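Local coordinates for AA9 family lytic polysaccharide monooxygenase cel61B (Hypocrea jecorina, PDB 2VTC), which oxidatively cleaves crystalline and amorphous polysaccharides such as cellulose at (1-4)-glycosidic bonds, using an active-site copper ion and O2 or hydrogen peroxide, at residues S95-Q100 against V163-S168; L180-G185 against Q193-C198. One frame throughout, in Å; residues are numbered along the deposited sequence.

How the contacts relate
Both contacts pair antiparallel strands and are largely buried, yet they belong to different sheets and lie on opposite sides of the chain's centre, with centres about 20 Å apart and nearest atoms about 5 Å apart. Contact 1 joins strands 96-102 and 160-164; apart from its backbone bonds it is mostly apolar, with polar side chains on one face, among them the exposed Lys164. Contact 2 joins hairpin strands 172-182 and 193-204; none of its touching residues is exposed, and toward its hairpin turn it carries polar side chains, among them the metal ligand Tyr195. Strand 172-182 directly follows strand 160-164 in the chain, and side chains of contact 1 pack on strand 193-204.

Contact 1: S95-Q100 against V163-S168; sequences SNIVFQ and VKIPSS. With NAG (2-acetamido-2-deoxy-beta-D-glucopyranose), chain C.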
ATOM      1  N   SER A  95      -3.580   3.106 -16.762  1.00 26.89           N
ATOM      2  CA  SER A  95      -4.570   3.827 -15.967  1.00 27.02           C
ATOM      3  C   SER A  95      -3.967   4.402 -14.680  1.00 27.27           C
ATOM      4  O   SER A  95      -2.973   3.886 -14.155  1.00 27.30           O
ATOM      5  CB  SER A  95      -5.756   2.923 -15.605  1.00 27.39           C
ATOM      6  OG  SER A  95      -6.435   2.483 -16.771  1.00 30.08           O
ATOM      7  N   ASN A  96      -4.574   5.480 -14.183  1.00 26.94           N
ATOM      8  CA  ASN A  96      -4.217   6.024 -12.888  1.00 26.40           C
ATOM      9  C   ASN A  96      -5.192   5.550 -11.825  1.00 26.16           C
ATOM     10  O   ASN A  96      -6.418   5.629 -11.996  1.00 26.45           O
ATOM     11  CB  ASN A  96      -4.165   7.562 -12.914  1.00 27.96           C
ATOM     12  CG  ASN A  96      -3.023   8.101 -13.774  1.00 28.82           C
ATOM     13  OD1 ASN A  96      -3.245   8.901 -14.692  1.00 35.81           O
ATOM     14  ND2 ASN A  96      -1.807   7.677 -13.488  1.00 29.28           N
ATOM     15  N   ILE A  97      -4.632   5.028 -10.738  1.00 24.56           N
ATOM     16  CA  ILE A  97      -5.398   4.734  -9.545  1.00 23.94           C
ATOM     17  C   ILE A  97      -5.223   5.931  -8.632  1.00 23.98           C
ATOM     18  O   ILE A  97      -4.119   6.478  -8.531  1.00 24.65           O
ATOM     19  CB  ILE A  97      -4.849   3.480  -8.792  1.00 23.23           C
ATOM     20  CG1 ILE A  97      -4.695   2.288  -9.746  1.00 23.14           C
ATOM     21  CG2 ILE A  97      -5.727   3.163  -7.561  1.00 25.05           C
ATOM     22  CD1 ILE A  97      -3.704   1.238  -9.249  1.00 24.31           C
ATOM     23  N   VAL A  98      -6.302   6.326  -7.966  1.00 23.45           N
ATOM     24  CA  VAL A  98      -6.213   7.338  -6.921  1.00 23.20           C
ATOM     25  C   VAL A  98      -6.733   6.739  -5.636  1.00 23.46           C
ATOM     26  O   VAL A  98      -7.933   6.485  -5.493  1.00 23.48           O
ATOM     27  CB  VAL A  98      -6.978   8.662  -7.278  1.00 23.84           C
ATOM     28  CG1 VAL A  98      -6.734   9.700  -6.199  1.00 23.80           C
ATOM     29  CG2 VAL A  98      -6.549   9.204  -8.639  1.00 24.35           C
ATOM     30  N   PHE A  99      -5.811   6.471  -4.714  1.00 23.16           N
ATOM     31  CA  PHE A  99      -6.169   5.886  -3.430  1.00 23.09           C
ATOM     32  C   PHE A  99      -6.684   7.006  -2.534  1.00 23.79           C
ATOM     33  O   PHE A  99      -6.023   8.037  -2.389  1.00 24.15           O
ATOM     34  CB  PHE A  99      -4.962   5.195  -2.775  1.00 23.05           C
ATOM     35  CG  PHE A  99      -4.440   4.007  -3.541  1.00 23.14           C
ATOM     36  CD1 PHE A  99      -5.009   2.748  -3.345  1.00 23.18           C
ATOM     37  CD2 PHE A  99      -3.370   4.135  -4.426  1.00 23.45           C
ATOM     38  CE1 PHE A  99      -4.523   1.621  -4.036  1.00 22.61           C
ATOM     39  CE2 PHE A  99      -2.873   3.021  -5.137  1.00 23.78           C
ATOM     40  CZ  PHE A  99      -3.464   1.760  -4.926  1.00 22.36           C
ATOM     41  N   GLN A 100      -7.859   6.795  -1.954  1.00 23.78           N
ATOM     42  CA  GLN A 100      -8.463   7.763  -1.040  1.00 23.50           C
ATOM     43  C   GLN A 100      -8.372   7.260   0.389  1.00 23.14           C
ATOM     44  O   GLN A 100      -9.012   6.275   0.775  1.00 23.47           O
ATOM     45  CB  GLN A 100      -9.915   8.056  -1.441  1.00 23.68           C
ATOM     46  CG  GLN A 100     -10.697   8.868  -0.403  1.00 24.24           C
ATOM     47  CD  GLN A 100     -10.276  10.336  -0.350  1.00 24.00           C
ATOM     48  OE1 GLN A 100      -9.611  10.781   0.601  1.00 26.61           O
ATOM     49  NE2 GLN A 100     -10.655  11.082  -1.366  1.00 23.67           N
ATOM     50  N   VAL A 163      -1.350   6.807  -8.381  1.00 23.00           N
ATOM     51  CA  VAL A 163      -0.378   5.809  -8.809  1.00 22.54           C
ATOM     52  C   VAL A 163      -0.740   5.334 -10.215  1.00 22.62           C
ATOM     53  O   VAL A 163      -1.849   4.860 -10.431  1.00 22.82           O
ATOM     54  CB  VAL A 163      -0.346   4.579  -7.838  1.00 21.89           C
ATOM     55  CG1 VAL A 163       0.640   3.538  -8.313  1.00 22.68           C
ATOM     56  CG2 VAL A 163       0.045   5.029  -6.432  1.00 21.35           C
ATOM     57  N   LYS A 164       0.199   5.459 -11.142  1.00 23.17           N
ATOM     58  CA  LYS A 164       0.047   4.949 -12.509  1.00 24.15           C
ATOM     59  C   LYS A 164       0.351   3.450 -12.626  1.00 23.79           C
ATOM     60  O   LYS A 164       1.418   2.992 -12.185  1.00 23.49           O
ATOM     61  CB  LYS A 164       0.952   5.724 -13.476  1.00 24.28           C
ATOM     62  CG  LYS A 164       0.626   5.467 -14.954  1.00 26.81           C
ATOM     63  CD  LYS A 164       1.568   6.225 -15.888  1.00 27.19           C
ATOM     64  CE  LYS A 164       1.201   5.996 -17.346  1.00 32.20           C
ATOM     65  NZ  LYS A 164      -0.196   6.446 -17.675  1.00 35.11           N
ATOM     66  N   ILE A 165      -0.592   2.698 -13.207  1.00 23.81           N
ATOM     67  CA  ILE A 165      -0.339   1.302 -13.603  1.00 23.84           C
ATOM     68  C   ILE A 165       0.561   1.349 -14.850  1.00 24.17           C
ATOM     69  O   ILE A 165       0.164   1.937 -15.852  1.00 24.73           O
ATOM     70  CB  ILE A 165      -1.667   0.550 -13.905  1.00 23.48           C
ATOM     71  CG1 ILE A 165      -2.581   0.551 -12.682  1.00 23.63           C
ATOM     72  CG2 ILE A 165      -1.385  -0.894 -14.355  1.00 24.19           C
ATOM     73  CD1 ILE A 165      -3.980  -0.002 -12.964  1.00 23.34           C
ATOM     74  N   PRO A 166       1.779   0.762 -14.788  1.00 24.04           N
ATOM     75  CA  PRO A 166       2.713   0.797 -15.919  1.00 24.61           C
ATOM     76  C   PRO A 166       2.040   0.378 -17.233  1.00 25.10           C
ATOM     77  O   PRO A 166       1.268  -0.603 -17.261  1.00 24.52           O
ATOM     78  CB  PRO A 166       3.787  -0.218 -15.517  1.00 24.57           C
ATOM     79  CG  PRO A 166       3.798  -0.130 -14.019  1.00 24.30           C
ATOM     80  CD  PRO A 166       2.350   0.024 -13.642  1.00 24.59           C
ATOM     81  N   SER A 167       2.295   1.148 -18.290  1.00 26.04           N
ATOM     82  CA  SER A 167       1.629   0.966 -19.593  1.00 26.83           C
ATOM     83  C   SER A 167       1.957  -0.370 -20.250  1.00 26.43           C
ATOM     84  O   SER A 167       1.171  -0.903 -21.041  1.00 26.67           O
ATOM     85  CB  SER A 167       2.019   2.101 -20.536  1.00 27.66           C
ATOM     86  OG  SER A 167       1.452   3.306 -20.077  1.00 32.13           O
ATOM     87  N   SER A 168       3.125  -0.898 -19.903  1.00 25.88           N
ATOM     88  CA  SER A 168       3.651  -2.134 -20.482  1.00 26.17           C
ATOM     89  C   SER A 168       3.171  -3.402 -19.776  1.00 25.29           C
ATOM     90  O   SER A 168       3.445  -4.515 -20.234  1.00 25.81           O
ATOM     91  CB  SER A 168       5.175  -2.093 -20.457  1.00 25.92           C
ATOM     92  OG  SER A 168       5.657  -1.955 -19.130  1.00 28.58           O
TER
HETATM   93  C1  NAG C   1     -14.459   7.485   0.148  1.00 28.39           C
HETATM   94  C2  NAG C   1     -15.891   7.812   0.591  1.00 29.39           C
HETATM   95  C3  NAG C   1     -15.990   9.189   1.285  1.00 30.61           C
HETATM   96  C4  NAG C   1     -14.888   9.406   2.338  1.00 31.65           C
HETATM   97  C5  NAG C   1     -13.535   8.876   1.825  1.00 29.47           C
HETATM   98  C6  NAG C   1     -12.410   8.923   2.855  1.00 25.78           C
HETATM   99  C7  NAG C   1     -17.954   7.017  -0.456  1.00 30.02           C
HETATM  100  C8  NAG C   1     -18.897   7.162  -1.613  1.00 30.04           C
HETATM  101  N2  NAG C   1     -16.838   7.753  -0.512  1.00 30.85           N
HETATM  102  O3  NAG C   1     -17.273   9.329   1.879  1.00 32.43           O
HETATM  103  O4  NAG C   1     -14.747  10.787   2.652  1.00 33.19           O
HETATM  104  O5  NAG C   1     -13.654   7.545   1.320  1.00 28.59           O
HETATM  105  O6  NAG C   1     -12.809   8.424   4.110  1.00 26.29           O
HETATM  106  O7  NAG C   1     -18.219   6.255   0.478  1.00 31.27           O
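The Phe99 ring meets Val163 at its edge: CG2 of Val163 lies in the ring plane, 3.8 Å from Phe99 CE2. Over one face, offset toward the rim, sits CG2 of Ile97, 3.7 Å above the plane, and His178 of strand 172-182 stacks on the ring. Phe99 has CG beside its backbone N (chi1 -65°), a torsion that brings the ring's end closer to Val163 than the start of its side chain suggests. Farther along, the side chains of Ile97 and Ile165 cross at about a right angle, with Ile97 CD1 3.7 Å from Ile165 CG1. Ile97 and Val163 form an antiparallel hydrogen-bonded pair, N to O at 2.8 Å in each direction, and the bond from Val163 N to Ile97 O is nearly straight (171° at the hydrogen). Beyond the end of the strand pairing, Ile165 N still donates to Ser95 O at 2.8 Å. Asn96 and Lys164 form the intervening non-hydrogen-bonded pair, CA to CA 4.4 Å, with their side chains on the face opposite Ile97 and Val163; ND2 of Asn96 rests 3.4 Å from Lys164 CB. Lys164 NZ is held by Gly94 O, and Ser95 OG by Ala92 O and Asn29 ND2. The pairing closes one edge of the four-stranded sheet of the AA9 beta-sandwich, strand 160-164 outermost and 22-28 flanking 96-102 on the other side. Between the sheets, where Ile97 and Val163 point, Ile97 packs on Ile201, Phe99 on Val199, and Ile165, just past the strand, on Val203, all of strand 193-204.

Contact 2: L180-G185 against Q193-C198; sequences LLAAHG and QNYPQC. With NI (nickel (II) ion), chain E.
Leu180 to Ala182 and Gln193 to Tyr195 pair as the two arms of a beta hairpin, at the end of strands 172-182 and 193-204 that reaches the metal site. The short strand axes come within 4.8 Å at an angle of 163°, close to antiparallel. Ala182 and Gln193 form a hydrogen-bonded pair: Gln193 N donates to Ala182 O at 3.0 Å, and Ala182 N returns a more bent bond to Gln193 O (138° at the hydrogen). Leu180 and Tyr195 form another, but unequally, since Tyr195 N donates to Leu180 O at 2.8 Å while the return bond from Leu180 N to Tyr195 O is weak. Between them Leu181 and Asn194 make a non-hydrogen-bonded pair, their side chains lying side by side on the opposite face from Tyr195. The Tyr195 ring takes Leu180 O at its edge, in plane, 3.5 Å from CD2, and the methyl of Ala182 approaches CE2 obliquely at 3.8 Å. The ring rises on the face it shares with Gln193, and its OH reaches the nickel ion at 2.5 Å. Trp106 meets this ring edge-to-face. Farther toward the hairpin turn, the imidazole of His184 crosses the extended side chain of Gln193 at about a right angle, with the amide at the edge of the imidazole and the two planes 88° apart. The His184 ring also stacks on His108. Tyr195 shares the nickel ion with His20, His108 and a water molecule. This is the copper site of AA9 lytic polysaccharide monooxygenases: a histidine brace with an axial tyrosine, beside which His184 and Gln193 probably bind O2, as in relatives.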
ATOM      1  N   LEU A 180       2.038   3.689   3.324  1.00 16.61           N
ATOM      2  CA  LEU A 180       2.614   4.900   3.916  1.00 16.57           C
ATOM      3  C   LEU A 180       3.552   4.462   5.014  1.00 16.68           C
ATOM      4  O   LEU A 180       3.195   3.631   5.864  1.00 16.57           O
ATOM      5  CB  LEU A 180       1.516   5.805   4.505  1.00 16.48           C
ATOM      6  CG  LEU A 180       0.291   6.077   3.632  1.00 17.48           C
ATOM      7  CD1 LEU A 180      -0.731   6.978   4.338  1.00 18.59           C
ATOM      8  CD2 LEU A 180       0.633   6.649   2.306  1.00 18.89           C
ATOM      9  N   LEU A 181       4.768   5.008   5.013  1.00 16.15           N
ATOM     10  CA  LEU A 181       5.710   4.687   6.085  1.00 17.35           C
ATOM     11  C   LEU A 181       5.877   5.952   6.931  1.00 17.95           C
ATOM     12  O   LEU A 181       6.732   6.796   6.615  1.00 18.42           O
ATOM     13  CB  LEU A 181       7.062   4.246   5.544  1.00 18.10           C
ATOM     14  CG  LEU A 181       7.072   2.872   4.823  1.00 19.72           C
ATOM     15  CD1 LEU A 181       6.637   3.076   3.378  1.00 20.95           C
ATOM     16  CD2 LEU A 181       8.454   2.281   4.889  1.00 23.48           C
ATOM     17  N   ALA A 182       5.049   6.087   7.970  1.00 17.99           N
ATOM     18  CA  ALA A 182       5.050   7.309   8.820  1.00 18.12           C
ATOM     19  C   ALA A 182       6.275   7.282   9.728  1.00 18.43           C
ATOM     20  O   ALA A 182       6.510   6.343  10.526  1.00 17.55           O
ATOM     21  CB  ALA A 182       3.727   7.427   9.618  1.00 18.59           C
ATOM     22  N   ALA A 183       7.083   8.348   9.594  1.00 18.89           N
ATOM     23  CA  ALA A 183       8.439   8.350  10.097  1.00 19.13           C
ATOM     24  C   ALA A 183       8.695   9.284  11.302  1.00 20.26           C
ATOM     25  O   ALA A 183       9.840   9.432  11.694  1.00 20.43           O
ATOM     26  CB  ALA A 183       9.428   8.691   8.947  1.00 18.80           C
ATOM     27  N   HIS A 184       7.642   9.877  11.865  1.00 20.90           N
ATOM     28  CA  HIS A 184       7.812  10.769  13.050  1.00 22.92           C
ATOM     29  C   HIS A 184       8.587  10.120  14.200  1.00 23.49           C
ATOM     30  O   HIS A 184       9.287  10.827  14.967  1.00 23.79           O
ATOM     31  CB  HIS A 184       6.477  11.328  13.532  1.00 23.63           C
ATOM     32  CG  HIS A 184       5.390  10.305  13.619  1.00 25.80           C
ATOM     33  ND1 HIS A 184       4.987   9.743  14.810  1.00 28.86           N
ATOM     34  CD2 HIS A 184       4.623   9.743  12.654  1.00 25.83           C
ATOM     35  CE1 HIS A 184       4.014   8.877  14.577  1.00 23.19           C
ATOM     36  NE2 HIS A 184       3.783   8.848  13.277  1.00 28.67           N
ATOM     37  N   GLY A 185       8.464   8.796  14.342  1.00 22.60           N
ATOM     38  CA  GLY A 185       9.186   8.031  15.358  1.00 22.02           C
ATOM     39  C   GLY A 185      10.383   7.224  14.891  1.00 21.53           C
ATOM     40  O   GLY A 185      10.936   6.420  15.647  1.00 21.72           O
ATOM     41  N   GLN A 193       6.417   3.443  11.361  1.00 17.30           N
ATOM     42  CA  GLN A 193       5.059   2.885  11.345  1.00 17.30           C
ATOM     43  C   GLN A 193       4.644   2.596   9.907  1.00 17.20           C
ATOM     44  O   GLN A 193       4.456   3.531   9.138  1.00 16.54           O
ATOM     45  CB  GLN A 193       4.033   3.831  11.983  1.00 18.00           C
ATOM     46  CG  GLN A 193       4.320   4.149  13.455  1.00 19.60           C
ATOM     47  CD  GLN A 193       3.401   5.198  14.083  1.00 17.68           C
ATOM     48  OE1 GLN A 193       3.509   5.446  15.298  1.00 26.16           O
ATOM     49  NE2 GLN A 193       2.538   5.812  13.315  1.00 18.00           N
ATOM     50  N   ASN A 194       4.386   1.315   9.572  1.00 15.58           N
ATOM     51  CA  ASN A 194       3.984   0.958   8.196  1.00 15.84           C
ATOM     52  C   ASN A 194       2.467   0.808   8.076  1.00 15.31           C
ATOM     53  O   ASN A 194       1.846   0.102   8.903  1.00 17.01           O
ATOM     54  CB  ASN A 194       4.641  -0.365   7.727  1.00 15.32           C
ATOM     55  CG  ASN A 194       6.138  -0.252   7.458  1.00 17.45           C
ATOM     56  OD1 ASN A 194       6.637  -0.710   6.402  1.00 21.21           O
ATOM     57  ND2 ASN A 194       6.878   0.259   8.415  1.00 14.80           N
ATOM     58  N   TYR A 195       1.884   1.410   7.045  1.00 16.18           N
ATOM     59  CA  TYR A 195       0.439   1.318   6.795  1.00 16.27           C
ATOM     60  C   TYR A 195       0.174   0.732   5.396  1.00 15.72           C
ATOM     61  O   TYR A 195      -0.200   1.469   4.497  1.00 16.29           O
ATOM     62  CB  TYR A 195      -0.265   2.694   6.910  1.00 18.01           C
ATOM     63  CG  TYR A 195      -0.136   3.376   8.269  1.00 18.87           C
ATOM     64  CD1 TYR A 195      -1.189   3.337   9.192  1.00 18.04           C
ATOM     65  CD2 TYR A 195       1.048   4.053   8.632  1.00 18.43           C
ATOM     66  CE1 TYR A 195      -1.067   3.948  10.469  1.00 20.46           C
ATOM     67  CE2 TYR A 195       1.178   4.677   9.904  1.00 19.44           C
ATOM     68  CZ  TYR A 195       0.115   4.621  10.801  1.00 20.90           C
ATOM     69  OH  TYR A 195       0.251   5.241  12.042  1.00 21.52           O
ATOM     70  N   PRO A 196       0.358  -0.603   5.229  1.00 15.74           N
ATOM     71  CA  PRO A 196       0.079  -1.213   3.915  1.00 15.82           C
ATOM     72  C   PRO A 196      -1.413  -1.488   3.699  1.00 15.67           C
ATOM     73  O   PRO A 196      -2.126  -1.872   4.636  1.00 15.78           O
ATOM     74  CB  PRO A 196       0.860  -2.529   3.959  1.00 14.78           C
ATOM     75  CG  PRO A 196       0.860  -2.929   5.398  1.00 15.35           C
ATOM     76  CD  PRO A 196       0.922  -1.582   6.174  1.00 15.96           C
ATOM     77  N   GLN A 197      -1.862  -1.267   2.475  1.00 15.75           N
ATOM     78  CA  GLN A 197      -3.245  -1.517   2.105  1.00 15.93           C
ATOM     79  C   GLN A 197      -3.279  -2.201   0.742  1.00 16.88           C
ATOM     80  O   GLN A 197      -2.706  -1.685  -0.228  1.00 16.02           O
ATOM     81  CB  GLN A 197      -4.005  -0.188   2.024  1.00 17.15           C
ATOM     82  CG  GLN A 197      -4.137   0.467   3.419  1.00 16.48           C
ATOM     83  CD  GLN A 197      -5.218  -0.186   4.257  1.00 17.96           C
ATOM     84  OE1 GLN A 197      -4.956  -1.084   5.067  1.00 19.70           O
ATOM     85  NE2 GLN A 197      -6.434   0.260   4.070  1.00 16.68           N
ATOM     86  N   CYS A 198      -3.952  -3.356   0.683  1.00 16.23           N
ATOM     87  CA  CYS A 198      -4.038  -4.103  -0.575  1.00 16.59           C
ATOM     88  C   CYS A 198      -5.410  -4.017  -1.245  1.00 17.00           C
ATOM     89  O   CYS A 198      -6.458  -4.036  -0.576  1.00 17.72           O
ATOM     90  CB  CYS A 198      -3.663  -5.564  -0.308  1.00 16.47           C
ATOM     91  SG  CYS A 198      -1.968  -5.815   0.147  1.00 16.60           S
TER
HETATM   92 NI    NI E1231      -1.318   6.985  12.924  1.00 23.54          NI
HETATM   93  O   HOH W   1      -2.314   8.283  14.318  1.00 27.02           O
HETATM   94  O   HOH W   2      -0.478   6.496  13.649  1.00 11.52           O